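PDB 2WGR: glutathione peroxidase from Schistosoma mansoni, which catalyses the reduction of hydrogen peroxide to water by glutathione, which is oxidised to the disulfide, and belongs to the phospholipid-hydroperoxide glutathione peroxidases. Local coordinates for residues Ile36-Cys41 and Asn133-Leu138; Ala40-Ala45 and Gln78-Glu83; Asn129-Phe134 and Val146-Pro151. All coordinates share one frame; numbering follows the deposited sequence.

Interaction 1. Residues Ile36-Cys41 and Asn133-Leu138; sequences IVNVAC and NFSKFL. With POP (pyrophosphate 2-), chain B.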
loop_
_atom_site.group_PDB
_atom_site.type_symbol
_atom_site.label_atom_id
_atom_site.label_comp_id
_atom_site.label_asym_id
_atom_site.label_seq_id
_atom_site.Cartn_x
_atom_site.Cartn_y
_atom_site.Cartn_z
ATOM N N ILE A 36 3.224 0.805 1.224
ATOM C CA ILE A 36 2.210 -0.164 0.795
ATOM C C ILE A 36 0.970 -0.039 1.676
ATOM O O ILE A 36 1.060 -0.199 2.888
ATOM C CB ILE A 36 2.781 -1.587 0.791
ATOM C CG1 ILE A 36 4.003 -1.616 -0.172
ATOM C CG2 ILE A 36 1.683 -2.609 0.436
ATOM C CD1 ILE A 36 4.701 -2.972 -0.283
ATOM N N VAL A 37 -0.165 0.244 1.044
ATOM C CA VAL A 37 -1.391 0.610 1.757
ATOM C C VAL A 37 -2.560 -0.258 1.250
ATOM O O VAL A 37 -2.777 -0.353 0.052
ATOM C CB VAL A 37 -1.744 2.088 1.491
ATOM C CG1 VAL A 37 -2.922 2.523 2.376
ATOM C CG2 VAL A 37 -0.534 2.993 1.738
ATOM N N ASN A 38 -3.296 -0.894 2.166
ATOM C CA ASN A 38 -4.572 -1.529 1.767
ATOM C C ASN A 38 -5.668 -0.491 1.801
ATOM O O ASN A 38 -5.764 0.234 2.753
ATOM C CB ASN A 38 -4.934 -2.759 2.616
ATOM C CG ASN A 38 -5.091 -2.453 4.094
ATOM O OD1 ASN A 38 -4.136 -2.017 4.763
ATOM N ND2 ASN A 38 -6.314 -2.664 4.626
ATOM N N VAL A 39 -6.470 -0.424 0.735
ATOM C CA VAL A 39 -7.398 0.697 0.563
ATOM C C VAL A 39 -8.863 0.229 0.391
ATOM O O VAL A 39 -9.136 -0.942 0.161
ATOM C CB VAL A 39 -6.999 1.603 -0.660
ATOM C CG1 VAL A 39 -5.601 2.227 -0.471
ATOM C CG2 VAL A 39 -7.059 0.847 -1.980
ATOM N N ALA A 40 -9.771 1.189 0.516
ATOM C CA ALA A 40 -11.210 0.955 0.337
ATOM C C ALA A 40 -11.827 2.287 -0.046
ATOM O O ALA A 40 -11.434 3.326 0.515
ATOM C CB ALA A 40 -11.826 0.474 1.613
ATOM N N CYS A 41 -12.818 2.249 -0.950
ATOM C CA CYS A 41 -13.494 3.466 -1.432
ATOM C C CYS A 41 -14.637 3.939 -0.543
ATOM O O CYS A 41 -14.987 5.116 -0.577
ATOM C CB CYS A 41 -14.070 3.255 -2.838
ATOM S SG CYS A 41 -12.847 3.051 -4.125
ATOM N N ASN A 133 -9.091 -1.053 7.214
ATOM C CA ASN A 133 -8.661 -0.355 5.990
ATOM C C ASN A 133 -7.536 0.641 6.292
ATOM O O ASN A 133 -7.494 1.226 7.383
ATOM C CB ASN A 133 -9.823 0.400 5.355
ATOM C CG ASN A 133 -11.031 -0.478 5.107
ATOM O OD1 ASN A 133 -10.952 -1.499 4.419
ATOM N ND2 ASN A 133 -12.176 -0.086 5.710
ATOM N N PHE A 134 -6.634 0.792 5.319
ATOM C CA PHE A 134 -5.586 1.811 5.325
ATOM C C PHE A 134 -4.486 1.584 6.375
ATOM O O PHE A 134 -3.926 2.543 6.894
ATOM C CB PHE A 134 -6.162 3.246 5.397
ATOM C CG PHE A 134 -7.081 3.587 4.246
ATOM C CD1 PHE A 134 -6.554 3.884 3.006
ATOM C CD2 PHE A 134 -8.477 3.601 4.417
ATOM C CE1 PHE A 134 -7.391 4.194 1.891
ATOM C CE2 PHE A 134 -9.318 3.911 3.359
ATOM C CZ PHE A 134 -8.788 4.206 2.081
ATOM N N SER A 135 -4.104 0.326 6.610
ATOM C CA SER A 135 -2.856 0.081 7.321
ATOM C C SER A 135 -1.718 0.339 6.337
ATOM O O SER A 135 -1.908 0.231 5.129
ATOM C CB SER A 135 -2.778 -1.380 7.745
ATOM O OG SER A 135 -3.898 -1.647 8.578
ATOM N N LYS A 136 -0.540 0.666 6.858
ATOM C CA LYS A 136 0.600 1.030 5.989
ATOM C C LYS A 136 1.831 0.225 6.368
ATOM O O LYS A 136 2.135 0.023 7.557
ATOM C CB LYS A 136 0.933 2.522 6.118
ATOM C CG LYS A 136 -0.167 3.496 5.617
ATOM C CD LYS A 136 -1.117 3.980 6.771
ATOM C CE LYS A 136 -2.179 4.886 6.151
ATOM N NZ LYS A 136 -3.302 5.176 7.115
ATOM N N PHE A 137 2.564 -0.203 5.342
ATOM C CA PHE A 137 3.909 -0.744 5.532
ATOM C C PHE A 137 4.930 0.113 4.775
ATOM O O PHE A 137 4.692 0.487 3.634
ATOM C CB PHE A 137 4.051 -2.185 5.014
ATOM C CG PHE A 137 3.253 -3.195 5.802
ATOM C CD1 PHE A 137 3.870 -3.948 6.809
ATOM C CD2 PHE A 137 1.897 -3.379 5.529
ATOM C CE1 PHE A 137 3.145 -4.882 7.543
ATOM C CE2 PHE A 137 1.135 -4.288 6.268
ATOM C CZ PHE A 137 1.766 -5.041 7.275
ATOM N N LEU A 138 6.057 0.391 5.415
ATOM C CA LEU A 138 7.159 1.098 4.750
ATOM C C LEU A 138 8.257 0.096 4.348
ATOM O O LEU A 138 8.672 -0.752 5.164
ATOM C CB LEU A 138 7.726 2.138 5.712
ATOM C CG LEU A 138 8.764 3.123 5.193
ATOM C CD1 LEU A 138 8.241 3.887 3.968
ATOM C CD2 LEU A 138 9.117 4.081 6.350
HETATM P P1 POP B . -1.102 -2.705 14.059
HETATM O O1 POP B . -1.423 -4.153 14.376
HETATM O O2 POP B . -1.118 -1.965 15.385
HETATM O O3 POP B . 0.296 -2.561 13.483
HETATM O O POP B . -2.243 -2.220 13.019
HETATM P P2 POP B . -2.028 -2.963 11.606
HETATM O O4 POP B . -3.291 -3.204 10.857
HETATM O O5 POP B . -0.980 -2.152 10.828
HETATM O O6 POP B . -1.431 -4.295 11.982
HETATM O O HOH W 1 -8.622 -2.045 2.960
HETATM O O HOH W 2 -1.054 -2.224 4.133
#

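Interaction 2. Residues Ala40-Ala45 and Gln78-Glu83; sequences ACKSGA and QEPWAE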
loop_
_atom_site.group_PDB
_atom_site.type_symbol
_atom_site.label_atom_id
_atom_site.label_comp_id
_atom_site.label_asym_id
_atom_site.label_seq_id
_atom_site.Cartn_x
_atom_site.Cartn_y
_atom_site.Cartn_z
ATOM N N ALA A 40 -9.771 1.189 0.516
ATOM C CA ALA A 40 -11.210 0.955 0.337
ATOM C C ALA A 40 -11.827 2.287 -0.046
ATOM O O ALA A 40 -11.434 3.326 0.515
ATOM C CB ALA A 40 -11.826 0.474 1.613
ATOM N N CYS A 41 -12.818 2.249 -0.950
ATOM C CA CYS A 41 -13.494 3.466 -1.432
ATOM C C CYS A 41 -14.637 3.939 -0.543
ATOM O O CYS A 41 -14.987 5.116 -0.577
ATOM C CB CYS A 41 -14.070 3.255 -2.838
ATOM S SG CYS A 41 -12.847 3.051 -4.125
ATOM N N LYS A 42 -15.201 3.030 0.236
ATOM C CA LYS A 42 -16.500 3.325 0.897
ATOM C C LYS A 42 -16.331 3.434 2.394
ATOM O O LYS A 42 -17.106 2.861 3.162
ATOM C CB LYS A 42 -17.542 2.264 0.526
ATOM C CG LYS A 42 -17.903 2.290 -0.949
ATOM C CD LYS A 42 -19.039 1.312 -1.258
ATOM C CE LYS A 42 -20.356 1.783 -0.668
ATOM N NZ LYS A 42 -21.342 0.642 -0.685
ATOM N N SER A 43 -15.289 4.149 2.818
ATOM C CA SER A 43 -15.056 4.319 4.253
ATOM C C SER A 43 -14.931 5.785 4.640
ATOM O O SER A 43 -14.596 6.627 3.808
ATOM C CB SER A 43 -13.851 3.501 4.698
ATOM O OG SER A 43 -12.694 4.288 4.829
ATOM N N GLY A 44 -15.248 6.076 5.900
ATOM C CA GLY A 44 -15.140 7.436 6.430
ATOM C C GLY A 44 -13.701 7.942 6.443
ATOM O O GLY A 44 -13.464 9.145 6.540
ATOM N N ALA A 45 -12.750 7.019 6.342
ATOM C CA ALA A 45 -11.299 7.366 6.311
ATOM C C ALA A 45 -10.712 7.506 4.903
ATOM O O ALA A 45 -9.561 7.911 4.724
ATOM C CB ALA A 45 -10.488 6.342 7.136
ATOM N N GLN A 78 -16.122 -2.648 2.571
ATOM C CA GLN A 78 -16.019 -1.232 2.139
ATOM C C GLN A 78 -15.231 -1.038 0.843
ATOM O O GLN A 78 -14.971 0.089 0.417
ATOM C CB GLN A 78 -15.463 -0.401 3.290
ATOM C CG GLN A 78 -16.546 -0.274 4.392
ATOM C CD GLN A 78 -16.064 0.371 5.670
ATOM O OE1 GLN A 78 -14.897 0.695 5.833
ATOM N NE2 GLN A 78 -16.993 0.533 6.612
ATOM N N GLU A 79 -14.873 -2.157 0.197
ATOM C CA GLU A 79 -14.340 -2.113 -1.170
ATOM C C GLU A 79 -15.102 -3.105 -2.079
ATOM O O GLU A 79 -14.515 -4.037 -2.625
ATOM C CB GLU A 79 -12.822 -2.395 -1.159
ATOM C CG GLU A 79 -12.153 -2.111 -2.520
ATOM C CD GLU A 79 -11.949 -0.620 -2.764
ATOM O OE1 GLU A 79 -10.792 -0.182 -2.882
ATOM O OE2 GLU A 79 -12.947 0.131 -2.792
ATOM N N PRO A 80 -16.434 -2.943 -2.203
ATOM C CA PRO A 80 -17.216 -3.945 -2.971
ATOM C C PRO A 80 -17.055 -3.919 -4.491
ATOM O O PRO A 80 -17.248 -4.955 -5.119
ATOM C CB PRO A 80 -18.674 -3.606 -2.600
ATOM C CG PRO A 80 -18.633 -2.136 -2.328
ATOM C CD PRO A 80 -17.292 -1.892 -1.639
ATOM N N TRP A 81 -16.694 -2.768 -5.061
ATOM C CA TRP A 81 -16.716 -2.580 -6.510
ATOM C C TRP A 81 -15.664 -3.375 -7.268
ATOM O O TRP A 81 -14.647 -3.797 -6.698
ATOM C CB TRP A 81 -16.553 -1.112 -6.868
ATOM C CG TRP A 81 -17.572 -0.224 -6.219
ATOM C CD1 TRP A 81 -18.896 -0.527 -5.924
ATOM C CD2 TRP A 81 -17.380 1.132 -5.858
ATOM N NE1 TRP A 81 -19.508 0.567 -5.337
ATOM C CE2 TRP A 81 -18.605 1.600 -5.293
ATOM C CE3 TRP A 81 -16.278 2.004 -5.916
ATOM C CZ2 TRP A 81 -18.750 2.904 -4.804
ATOM C CZ3 TRP A 81 -16.431 3.296 -5.423
ATOM C CH2 TRP A 81 -17.655 3.735 -4.886
ATOM N N ALA A 82 -15.919 -3.551 -8.562
ATOM C CA ALA A 82 -14.921 -4.106 -9.470
ATOM C C ALA A 82 -13.810 -3.077 -9.745
ATOM O O ALA A 82 -13.980 -1.851 -9.569
ATOM C CB ALA A 82 -15.587 -4.529 -10.785
ATOM N N GLU A 83 -12.695 -3.582 -10.274
ATOM C CA GLU A 83 -11.517 -2.752 -10.509
ATOM C C GLU A 83 -11.760 -1.496 -11.334
ATOM O O GLU A 83 -11.256 -0.418 -10.994
ATOM C CB GLU A 83 -10.419 -3.613 -11.152
ATOM C CG GLU A 83 -9.590 -4.418 -10.139
ATOM C CD GLU A 83 -10.261 -5.706 -9.596
ATOM O OE1 GLU A 83 -11.356 -6.118 -10.091
ATOM O OE2 GLU A 83 -9.680 -6.326 -8.669
#

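Interaction 3. Residues Asn129-Phe134 and Val146-Pro151; sequences NIKWNF and VKRYSP. With POP (pyrophosphate 2-), chain B.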
loop_
_atom_site.group_PDB
_atom_site.type_symbol
_atom_site.label_atom_id
_atom_site.label_comp_id
_atom_site.label_asym_id
_atom_site.label_seq_id
_atom_site.Cartn_x
_atom_site.Cartn_y
_atom_site.Cartn_z
ATOM N N ASN A 129 -2.784 -9.926 12.137
ATOM C CA ASN A 129 -3.796 -9.541 11.160
ATOM C C ASN A 129 -3.743 -8.041 10.931
ATOM O O ASN A 129 -3.522 -7.273 11.878
ATOM C CB ASN A 129 -5.222 -9.881 11.629
ATOM C CG ASN A 129 -5.464 -11.365 11.723
ATOM O OD1 ASN A 129 -4.638 -12.171 11.293
ATOM N ND2 ASN A 129 -6.595 -11.741 12.318
ATOM N N ILE A 130 -3.908 -7.647 9.664
ATOM C CA ILE A 130 -4.206 -6.240 9.334
ATOM C C ILE A 130 -5.519 -5.893 10.067
ATOM O O ILE A 130 -6.502 -6.633 9.993
ATOM C CB ILE A 130 -4.422 -6.043 7.802
ATOM C CG1 ILE A 130 -3.172 -6.486 7.021
ATOM C CG2 ILE A 130 -4.772 -4.598 7.489
ATOM C CD1 ILE A 130 -1.823 -5.927 7.589
ATOM N N LYS A 131 -5.515 -4.758 10.766
ATOM C CA LYS A 131 -6.635 -4.414 11.676
ATOM C C LYS A 131 -7.860 -3.766 11.032
ATOM O O LYS A 131 -8.995 -3.974 11.510
ATOM C CB LYS A 131 -6.162 -3.558 12.865
ATOM C CG LYS A 131 -5.086 -4.203 13.740
ATOM C CD LYS A 131 -5.519 -5.587 14.294
ATOM C CE LYS A 131 -4.494 -6.081 15.342
ATOM N NZ LYS A 131 -3.181 -6.425 14.671
ATOM N N TRP A 132 -7.648 -2.971 9.972
ATOM C CA TRP A 132 -8.742 -2.272 9.312
ATOM C C TRP A 132 -8.231 -1.750 7.952
ATOM O O TRP A 132 -7.090 -2.039 7.561
ATOM C CB TRP A 132 -9.310 -1.128 10.205
ATOM C CG TRP A 132 -10.713 -0.782 9.853
ATOM C CD1 TRP A 132 -11.162 0.397 9.341
ATOM C CD2 TRP A 132 -11.856 -1.670 9.884
ATOM N NE1 TRP A 132 -12.530 0.308 9.075
ATOM C CE2 TRP A 132 -12.967 -0.942 9.399
ATOM C CE3 TRP A 132 -12.038 -3.004 10.277
ATOM C CZ2 TRP A 132 -14.237 -1.506 9.277
ATOM C CZ3 TRP A 132 -13.311 -3.574 10.166
ATOM C CH2 TRP A 132 -14.392 -2.812 9.671
ATOM N N ASN A 133 -9.091 -1.053 7.214
ATOM C CA ASN A 133 -8.661 -0.355 5.990
ATOM C C ASN A 133 -7.536 0.641 6.292
ATOM O O ASN A 133 -7.494 1.226 7.383
ATOM C CB ASN A 133 -9.823 0.400 5.355
ATOM C CG ASN A 133 -11.031 -0.478 5.107
ATOM O OD1 ASN A 133 -10.952 -1.499 4.419
ATOM N ND2 ASN A 133 -12.176 -0.086 5.710
ATOM N N PHE A 134 -6.634 0.792 5.319
ATOM C CA PHE A 134 -5.586 1.811 5.325
ATOM C C PHE A 134 -4.486 1.584 6.375
ATOM O O PHE A 134 -3.926 2.543 6.894
ATOM C CB PHE A 134 -6.162 3.246 5.397
ATOM C CG PHE A 134 -7.081 3.587 4.246
ATOM C CD1 PHE A 134 -6.554 3.884 3.006
ATOM C CD2 PHE A 134 -8.477 3.601 4.417
ATOM C CE1 PHE A 134 -7.391 4.194 1.891
ATOM C CE2 PHE A 134 -9.318 3.911 3.359
ATOM C CZ PHE A 134 -8.788 4.206 2.081
ATOM N N VAL A 146 10.380 -2.402 6.786
ATOM C CA VAL A 146 11.058 -1.876 7.975
ATOM C C VAL A 146 10.147 -1.250 9.037
ATOM O O VAL A 146 10.579 -1.074 10.185
ATOM C CB VAL A 146 12.180 -0.852 7.608
ATOM C CG1 VAL A 146 13.346 -1.582 6.928
ATOM C CG2 VAL A 146 11.654 0.273 6.728
ATOM N N LYS A 147 8.908 -0.965 8.670
ATOM C CA LYS A 147 7.933 -0.396 9.609
ATOM C C LYS A 147 6.501 -0.708 9.210
ATOM O O LYS A 147 6.206 -0.874 8.028
ATOM C CB LYS A 147 8.117 1.122 9.791
ATOM C CG LYS A 147 7.554 1.605 11.161
ATOM C CD LYS A 147 8.362 2.779 11.756
ATOM C CE LYS A 147 7.572 3.480 12.877
ATOM N NZ LYS A 147 8.174 4.810 13.265
ATOM N N ARG A 148 5.637 -0.799 10.228
ATOM C CA ARG A 148 4.221 -1.044 10.022
ATOM C C ARG A 148 3.480 0.006 10.846
ATOM O O ARG A 148 3.931 0.328 11.951
ATOM C CB ARG A 148 3.900 -2.413 10.563
ATOM C CG ARG A 148 2.431 -2.773 10.436
ATOM C CD ARG A 148 2.258 -4.232 10.786
ATOM N NE ARG A 148 0.844 -4.616 10.948
ATOM C CZ ARG A 148 0.417 -5.875 10.986
ATOM N NH1 ARG A 148 1.246 -6.883 10.767
ATOM N NH2 ARG A 148 -0.876 -6.126 11.193
ATOM N N TYR A 149 2.367 0.515 10.325
ATOM C CA TYR A 149 1.597 1.568 10.980
ATOM C C TYR A 149 0.143 1.184 11.060
ATOM O O TYR A 149 -0.422 0.611 10.116
ATOM C CB TYR A 149 1.720 2.919 10.244
ATOM C CG TYR A 149 3.143 3.333 9.970
ATOM C CD1 TYR A 149 3.799 4.253 10.803
ATOM C CD2 TYR A 149 3.815 2.835 8.850
ATOM C CE1 TYR A 149 5.126 4.648 10.548
ATOM C CE2 TYR A 149 5.150 3.231 8.582
ATOM C CZ TYR A 149 5.787 4.103 9.437
ATOM O OH TYR A 149 7.091 4.483 9.160
ATOM N N SER A 150 -0.493 1.572 12.168
ATOM C CA SER A 150 -1.927 1.320 12.331
ATOM C C SER A 150 -2.804 2.014 11.274
ATOM O O SER A 150 -2.417 3.052 10.696
ATOM C CB SER A 150 -2.348 1.824 13.718
ATOM O OG SER A 150 -2.156 3.235 13.765
ATOM N N PRO A 151 -4.014 1.478 11.024
ATOM C CA PRO A 151 -4.948 2.120 10.070
ATOM C C PRO A 151 -5.146 3.621 10.319
ATOM O O PRO A 151 -5.233 4.410 9.375
ATOM C CB PRO A 151 -6.267 1.395 10.371
ATOM C CG PRO A 151 -5.795 -0.055 10.664
ATOM C CD PRO A 151 -4.540 0.178 11.523
HETATM P P1 POP B . -1.102 -2.705 14.059
HETATM O O1 POP B . -1.423 -4.153 14.376
HETATM O O2 POP B . -1.118 -1.965 15.385
HETATM O O3 POP B . 0.296 -2.561 13.483
HETATM O O POP B . -2.243 -2.220 13.019
HETATM P P2 POP B . -2.028 -2.963 11.606
HETATM O O4 POP B . -3.291 -3.204 10.857
HETATM O O5 POP B . -0.980 -2.152 10.828
HETATM O O6 POP B . -1.431 -4.295 11.982
#

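Interaction 1. Residues Ile36-Cys41 and Asn133-Leu138
Phe134 packs its ring against Val39 at the end of strand 33-39, where Val39 CA sits over one ring face, 4.2 Å from the centroid, in a CH-pi contact. Val39 CG1 touches Phe134 CE1 at 3.6 Å, while Val37 CG1 and Ala40 O come to the rim, near the ring plane. The side chain of Phe134 starts away from residues 37-40 overall, though CB still touches them; with CG anti to the carbonyl carbon (chi1 -59°), it then curves so that the ring turns back against them. Phe134 N bonds to Asn38 O at 2.8 Å.

Asn38 reaches across with its amide to the chain at 133-135. There OD1 takes a weak bond from Ser135 N, and ND2 donates to Trp132 O and to a water that also meets Asn133 OD1. On the same sheet face as Val37, Lys136 runs beside that valine, CG to Val37 CG2 3.9 Å, then bends at chi2 (94°) so that NZ returns to Phe134 O at 2.7 Å; Asn49 and Thr153 also bind this buried ammonium. In one of its two conformers, Ser135 OG donates to pyrophosphate O4.

Farther along, Ile36 and Phe137 exchange two nearly straight backbone bonds, Ile36 N to Phe137 O at 2.8 Å, returned by Phe137 N to Ile36 O, an antiparallel hydrogen-bonded pair. Helix 113-121 covers their side chains. The whole is the antiparallel junction of strands 33-39 and 136-139 in the central mixed sheet of the thioredoxin fold.

Interaction 2. Residues Ala40-Ala45 and Gln78-Glu83
Cys41 and Lys42 meet Gln78 and Glu79 where two loops of the thioredoxin fold come together, the one after strand 33-39 carrying Ser43, the active-site position by similarity and a changed residue here. Two hydrogen bonds join the loops. Cys41 N donates to Glu79 OE2 at 2.8 Å, reaching the oxygen from above the carboxylate plane, 48° out of it. Lys42 N donates to Gln78 O at 3.0 Å. Glu79 swings its CG anti to the backbone N (chi1 -169°) and bends at chi2, which brings the carboxylate back to the chain at 40-41; OE1 lies against Ala40 CA. Within residues 40-45, Ser43 OG accepts from Ala45 N, a capping bond at the approach to helix 46-60, and also bonds to Thr46 OG1.

Apolar and aromatic contacts follow on the Trp81 side. Cys41 CB packs 3.5 Å from Trp81 CZ3, and its sulfur lies obliquely to the six-membered ring. Lys42 crosses both Pro80 and the indole at about a right angle: its CD touches Pro80 CG at 3.6 Å. The same Lys42 CD comes obliquely to the indole, 3.9 Å from Trp81 CZ2. Ile86 and Phe89 of helix 83-94 also pack on Cys41 and Trp81.

Plain packing accounts for the remaining side chain. Gln78 stretches its chain along the Lys42 carbonyl, and its amide oxygen OE1 ends against Ser43, 3.2 Å from Ser43 CB.

Interaction 3. Residues Asn129-Phe134 and Val146-Pro151
Arg148, on strand 145-149, reaches toward Asn129 and Ile130 with its chain extended from CG to NE, CG anti to the backbone N (chi1 179°). Ile130 CD1 lies over one face of the guanidinium, 3.7 Å from Arg148 NH2, while Asn129 O approaches at the edge. Arg148 NE donates to pyrophosphate O5 at 3.1 Å; the still closer approach of O6 to this group is too short to be taken at face value. Gln122 O and Asn128 O hold NH1 and NH2, fixing the rotation of the group.

Tyr149 brings its carbonyl close to the same phosphate, and Ser150 passes the bridging oxygen with its CA.

Pro151 then wedges against residues 131-134. Its CG packs on Trp132 CB at 3.7 Å, its CB meets Asn133 O at 3.2 Å, and its CA makes a C-H...O contact with Phe134 O at 3.4 Å. From the facing loop, Lys131 N donates to pyrophosphate O4 at 2.7 Å; Lys131 NZ donates to pyrophosphate O1 and to Asn129 O.

Two cationic side chains and a backbone N-H thus converge on one anion, whose negative charge probably offsets the nearness of Lys131 and Arg148.

Interactions 1 and 3 lie about 7 Å apart, centre to centre, in the same mixed sheet: strand 136-139 pairs with 33-39 on one side and with 145-149 on the other. They share Asn133 and Phe134, and both touch the pyrophosphate. Interaction 2, where the chain leaves strand 33-39 for helix 46-60, shares Ala40 and Cys41 with interaction 1; its centre is about 12 Å from that of interaction 1 and 17 Å from that of interaction 3. Along the chain, interaction 2 closes before interaction 3 opens. Residues 129-134 run from the pyrophosphate pocket, at Asn129-Lys131, to Phe134, whose ring meets Ser43, so this one loop connects the anion site with the probable catalytic position.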